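Probable TonB-dependent siderophore receptor PiuA (Acinetobacter baumannii, PDB 5FP1) probably takes up iron across the outer membrane by binding ferric siderophores, possibly ferric enterobactin, as a TonB-dependent receptor. Local coordinates at residues V300-K308 with A696-E704. Sequence-based numbering, arbitrary orientation.
Sequences VWTNPDDSK and AYASHYATE. With PO4 (phosphate ion), chain B.
H700 reaches across to the turn that follows strand 300-304 and is held at both ring nitrogens. ND1 shares a hydrogen bond of 2.7 Å with S307 OG, which meets the ring near its plane, while NE2 donates to O3 of a phosphate ion, probably from the crystallisation liquor, at 2.9 Å. A chi1 of -46° swings the imidazole between S699 OG, hydrogen-bonded to K658, over one face and D306 OD1 over the other, both toward the rim. Histidine suits this place, being flat enough to fit between them with two nitrogens at its edge. D306 also forms a salt bridge with R319. S307, in the type I' turn D305-K308, offers a short hydroxyl that a water links to H700 N; another water joins P304 O and S307 N to H700 O. The N303 amide plane is 52° from the imidazole, ND2 3.5 Å from H700 CD2. Beside this polar cluster, Y701 lays its CB against P304 CG at 3.5 Å; its OH, hydrogen-bonded to G75 O, lies 3.2 Å from W301 CH2, the rings oblique at 64°. The contact thus fastens an extracellular loop, paired with strand 234-238, to the end of a barrel strand, fitting the long, folded-in loops of TonB-dependent receptors.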
ATOM      1  N   VAL A 300     -17.386  10.832  -0.741  1.00 16.07           N
ATOM      2  CA  VAL A 300     -17.721  11.752   0.349  1.00 15.47           C
ATOM      3  C   VAL A 300     -17.652  10.954   1.641  1.00 15.32           C
ATOM      4  O   VAL A 300     -18.326   9.921   1.776  1.00 15.11           O
ATOM      5  CB  VAL A 300     -19.162  12.312   0.214  1.00 17.41           C
ATOM      6  CG1 VAL A 300     -19.569  13.037   1.493  1.00 19.82           C
ATOM      7  CG2 VAL A 300     -19.247  13.249  -0.975  1.00 19.24           C
ATOM      8  N   TRP A 301     -16.818  11.368   2.579  1.00 14.57           N
ATOM      9  CA  TRP A 301     -16.726  10.674   3.859  1.00 16.14           C
ATOM     10  C   TRP A 301     -16.550  11.667   5.006  1.00 16.09           C
ATOM     11  O   TRP A 301     -16.276  12.869   4.785  1.00 15.89           O
ATOM     12  CB  TRP A 301     -15.642   9.566   3.876  1.00 16.25           C
ATOM     13  CG  TRP A 301     -14.311  10.064   3.735  1.00 17.58           C
ATOM     14  CD1 TRP A 301     -13.642  10.312   2.553  1.00 17.98           C
ATOM     15  CD2 TRP A 301     -13.412  10.455   4.793  1.00 18.63           C
ATOM     16  NE1 TRP A 301     -12.408  10.845   2.824  1.00 18.34           N
ATOM     17  CE2 TRP A 301     -12.236  10.931   4.184  1.00 19.74           C
ATOM     18  CE3 TRP A 301     -13.500  10.464   6.191  1.00 21.07           C
ATOM     19  CZ2 TRP A 301     -11.140  11.403   4.930  1.00 20.08           C
ATOM     20  CZ3 TRP A 301     -12.415  10.917   6.924  1.00 21.60           C
ATOM     21  CH2 TRP A 301     -11.262  11.397   6.296  1.00 25.73           C
ATOM     22  N   THR A 302     -16.731  11.162   6.221  1.00 15.90           N
ATOM     23  CA  THR A 302     -16.824  12.011   7.394  1.00 16.50           C
ATOM     24  C   THR A 302     -15.590  11.991   8.256  1.00 16.07           C
ATOM     25  O   THR A 302     -15.165  10.932   8.737  1.00 16.40           O
ATOM     26  CB  THR A 302     -18.027  11.607   8.273  1.00 18.13           C
ATOM     27  OG1 THR A 302     -19.230  11.785   7.526  1.00 19.06           O
ATOM     28  CG2 THR A 302     -18.067  12.450   9.521  1.00 18.85           C
ATOM     29  N   ASN A 303     -15.044  13.181   8.490  1.00 14.36           N
ATOM     30  CA  ASN A 303     -14.053  13.404   9.543  1.00 14.23           C
ATOM     31  C   ASN A 303     -14.835  13.671  10.854  1.00 16.88           C
ATOM     32  O   ASN A 303     -15.650  14.600  10.913  1.00 16.80           O
ATOM     33  CB  ASN A 303     -13.158  14.581   9.127  1.00 16.16           C
ATOM     34  CG  ASN A 303     -12.233  15.106  10.238  1.00 15.82           C
ATOM     35  OD1 ASN A 303     -12.444  14.901  11.442  1.00 17.03           O
ATOM     36  ND2 ASN A 303     -11.241  15.868   9.815  1.00 17.92           N
ATOM     37  N   PRO A 304     -14.624  12.837  11.889  1.00 14.90           N
ATOM     38  CA  PRO A 304     -15.405  12.992  13.135  1.00 16.51           C
ATOM     39  C   PRO A 304     -14.947  14.228  13.951  1.00 15.06           C
ATOM     40  O   PRO A 304     -13.950  14.193  14.678  1.00 16.65           O
ATOM     41  CB  PRO A 304     -15.123  11.685  13.874  1.00 15.96           C
ATOM     42  CG  PRO A 304     -13.706  11.371  13.479  1.00 18.03           C
ATOM     43  CD  PRO A 304     -13.637  11.748  12.009  1.00 16.62           C
ATOM     44  N   ASP A 305     -15.662  15.323  13.728  1.00 13.95           N
ATOM     45  CA  ASP A 305     -15.569  16.596  14.455  1.00 15.90           C
ATOM     46  C   ASP A 305     -14.480  17.579  14.028  1.00 15.58           C
ATOM     47  O   ASP A 305     -14.570  18.744  14.358  1.00 16.16           O
ATOM     48  CB  ASP A 305     -15.535  16.425  15.970  1.00 17.19           C
ATOM     49  CG  ASP A 305     -16.195  17.609  16.680  1.00 19.07           C
ATOM     50  OD1 ASP A 305     -17.301  17.988  16.225  1.00 18.11           O
ATOM     51  OD2 ASP A 305     -15.644  18.139  17.687  1.00 18.61           O
ATOM     52  N   ASP A 306     -13.462  17.122  13.303  1.00 14.94           N
ATOM     53  CA  ASP A 306     -12.471  18.046  12.723  1.00 14.55           C
ATOM     54  C   ASP A 306     -11.868  18.943  13.799  1.00 16.02           C
ATOM     55  O   ASP A 306     -11.655  20.136  13.580  1.00 16.54           O
ATOM     56  CB  ASP A 306     -13.153  18.872  11.656  1.00 15.38           C
ATOM     57  CG  ASP A 306     -12.179  19.538  10.696  1.00 19.53           C
ATOM     58  OD1 ASP A 306     -11.041  19.085  10.557  1.00 18.51           O
ATOM     59  OD2 ASP A 306     -12.584  20.493  10.053  1.00 21.58           O
ATOM     60  N   SER A 307     -11.650  18.367  14.986  1.00 16.53           N
ATOM     61  CA  SER A 307     -11.047  19.064  16.139  1.00 15.56           C
ATOM     62  C   SER A 307     -11.796  20.342  16.556  1.00 18.92           C
ATOM     63  O   SER A 307     -11.213  21.241  17.128  1.00 18.69           O
ATOM     64  CB  SER A 307      -9.556  19.363  15.895  1.00 18.60           C
ATOM     65  OG  SER A 307      -8.863  18.163  15.547  1.00 17.32           O
ATOM     66  N   LYS A 308     -13.088  20.421  16.288  1.00 16.35           N
ATOM     67  CA  LYS A 308     -13.821  21.620  16.619  1.00 18.48           C
ATOM     68  C   LYS A 308     -14.208  21.742  18.082  1.00 23.24           C
ATOM     69  O   LYS A 308     -14.729  22.778  18.473  1.00 20.91           O
ATOM     70  CB  LYS A 308     -15.083  21.714  15.785  1.00 18.17           C
ATOM     71  CG  LYS A 308     -14.819  21.831  14.289  1.00 20.98           C
ATOM     72  CD  LYS A 308     -14.346  23.223  13.917  1.00 23.58           C
ATOM     73  CE  LYS A 308     -14.024  23.249  12.435  1.00 27.53           C
ATOM     74  NZ  LYS A 308     -13.247  24.450  12.083  1.00 31.66           N
ATOM     75  N   ALA A 696      -3.446   6.451  12.205  1.00 17.81           N
ATOM     76  CA  ALA A 696      -3.469   7.644  13.004  1.00 18.81           C
ATOM     77  C   ALA A 696      -3.225   8.814  12.058  1.00 21.58           C
ATOM     78  O   ALA A 696      -2.154   8.913  11.461  1.00 21.68           O
ATOM     79  CB  ALA A 696      -2.414   7.564  14.073  1.00 19.24           C
ATOM     80  N   TYR A 697      -4.236   9.679  11.872  1.00 19.20           N
ATOM     81  CA  TYR A 697      -4.026  10.865  11.053  1.00 18.70           C
ATOM     82  C   TYR A 697      -3.265  11.934  11.832  1.00 20.62           C
ATOM     83  O   TYR A 697      -3.281  11.947  13.071  1.00 19.90           O
ATOM     84  CB  TYR A 697      -5.336  11.403  10.439  1.00 20.27           C
ATOM     85  CG  TYR A 697      -5.013  12.363   9.328  1.00 24.47           C
ATOM     86  CD1 TYR A 697      -4.354  11.917   8.184  1.00 26.26           C
ATOM     87  CD2 TYR A 697      -5.263  13.732   9.451  1.00 26.34           C
ATOM     88  CE1 TYR A 697      -3.984  12.799   7.183  1.00 27.44           C
ATOM     89  CE2 TYR A 697      -4.906  14.617   8.450  1.00 23.01           C
ATOM     90  CZ  TYR A 697      -4.263  14.141   7.325  1.00 30.78           C
ATOM     91  OH  TYR A 697      -3.891  14.991   6.319  1.00 31.33           O
ATOM     92  N   ALA A 698      -2.602  12.834  11.106  1.00 20.04           N
ATOM     93  CA  ALA A 698      -1.784  13.909  11.721  1.00 21.34           C
ATOM     94  C   ALA A 698      -2.598  14.812  12.635  1.00 21.80           C
ATOM     95  O   ALA A 698      -2.074  15.407  13.578  1.00 21.41           O
ATOM     96  CB  ALA A 698      -1.073  14.735  10.630  1.00 25.27           C
ATOM     97  N   SER A 699      -3.884  14.927  12.341  1.00 18.07           N
ATOM     98  CA  SER A 699      -4.801  15.633  13.216  1.00 20.42           C
ATOM     99  C   SER A 699      -6.183  14.963  13.205  1.00 21.18           C
ATOM    100  O   SER A 699      -6.461  14.084  12.394  1.00 18.51           O
ATOM    101  CB  SER A 699      -4.888  17.105  12.811  1.00 22.37           C
ATOM    102  OG  SER A 699      -5.426  17.840  13.890  1.00 30.67           O
ATOM    103  N   HIS A 700      -7.021  15.359  14.139  1.00 18.48           N
ATOM    104  CA  HIS A 700      -8.451  15.060  14.117  1.00 17.59           C
ATOM    105  C   HIS A 700      -8.908  13.662  14.561  1.00 17.65           C
ATOM    106  O   HIS A 700      -9.796  13.552  15.419  1.00 17.48           O
ATOM    107  CB  HIS A 700      -9.061  15.383  12.757  1.00 17.57           C
ATOM    108  CG  HIS A 700      -8.642  16.708  12.201  1.00 19.27           C
ATOM    109  ND1 HIS A 700      -8.749  17.886  12.912  1.00 17.38           N
ATOM    110  CD2 HIS A 700      -8.137  17.045  10.988  1.00 18.85           C
ATOM    111  CE1 HIS A 700      -8.318  18.887  12.167  1.00 19.37           C
ATOM    112  NE2 HIS A 700      -7.940  18.404  10.995  1.00 17.59           N
ATOM    113  N   TYR A 701      -8.369  12.605  13.963  1.00 15.76           N
ATOM    114  CA  TYR A 701      -8.928  11.276  14.174  1.00 14.52           C
ATOM    115  C   TYR A 701      -7.968  10.151  13.886  1.00 15.92           C
ATOM    116  O   TYR A 701      -6.910  10.324  13.249  1.00 16.36           O
ATOM    117  CB  TYR A 701     -10.194  11.082  13.325  1.00 16.46           C
ATOM    118  CG  TYR A 701      -9.898  10.758  11.882  1.00 17.02           C
ATOM    119  CD1 TYR A 701      -9.628  11.760  10.955  1.00 19.98           C
ATOM    120  CD2 TYR A 701      -9.865   9.441  11.448  1.00 19.51           C
ATOM    121  CE1 TYR A 701      -9.298  11.451   9.633  1.00 19.32           C
ATOM    122  CE2 TYR A 701      -9.603   9.129  10.135  1.00 20.23           C
ATOM    123  CZ  TYR A 701      -9.319  10.129   9.221  1.00 20.17           C
ATOM    124  OH  TYR A 701      -9.040   9.765   7.908  1.00 21.03           O
ATOM    125  N   ALA A 702      -8.353   8.985  14.385  1.00 14.68           N
ATOM    126  CA  ALA A 702      -7.711   7.723  14.063  1.00 16.72           C
ATOM    127  C   ALA A 702      -8.741   6.722  13.577  1.00 18.87           C
ATOM    128  O   ALA A 702      -9.925   6.819  13.897  1.00 18.19           O
ATOM    129  CB  ALA A 702      -7.008   7.170  15.266  1.00 16.27           C
ATOM    130  N   THR A 703      -8.289   5.720  12.836  1.00 16.35           N
ATOM    131  CA  THR A 703      -9.189   4.749  12.246  1.00 14.69           C
ATOM    132  C   THR A 703      -9.176   3.507  13.107  1.00 16.26           C
ATOM    133  O   THR A 703      -8.118   2.923  13.358  1.00 15.58           O
ATOM    134  CB  THR A 703      -8.741   4.369  10.816  1.00 17.44           C
ATOM    135  OG1 THR A 703      -8.747   5.541   9.996  1.00 17.57           O
ATOM    136  CG2 THR A 703      -9.642   3.324  10.183  1.00 19.70           C
ATOM    137  N   GLU A 704     -10.358   3.092  13.546  1.00 14.56           N
ATOM    138  CA  GLU A 704     -10.509   1.860  14.299  1.00 16.42           C
ATOM    139  C   GLU A 704     -10.408   0.618  13.423  1.00 14.76           C
ATOM    140  O   GLU A 704     -10.961   0.538  12.322  1.00 17.08           O
ATOM    141  CB  GLU A 704     -11.850   1.893  15.075  1.00 19.26           C
ATOM    142  CG  GLU A 704     -12.012   0.835  16.157  1.00 20.06           C
ATOM    143  CD  GLU A 704     -13.333   0.991  16.928  1.00 25.94           C
ATOM    144  OE1 GLU A 704     -13.945   2.086  16.879  1.00 22.74           O
ATOM    145  OE2 GLU A 704     -13.757   0.018  17.574  1.00 22.70           O
TER
HETATM  146  P   PO4 B1716      -8.750  20.616   8.511  1.00 76.68           P
HETATM  147  O1  PO4 B1716      -9.471  21.296   9.656  1.00 57.43           O
HETATM  148  O2  PO4 B1716      -9.461  19.309   8.235  1.00 48.93           O
HETATM  149  O3  PO4 B1716      -7.291  20.344   8.878  1.00 58.84           O
HETATM  150  O4  PO4 B1716      -8.805  21.499   7.276  1.00 73.89           O
HETATM  151  O   HOH W   1     -11.733  15.517  15.713  1.00 15.83           O
HETATM  152  O   HOH W   2      -6.722  17.105  16.574  1.00 20.23           O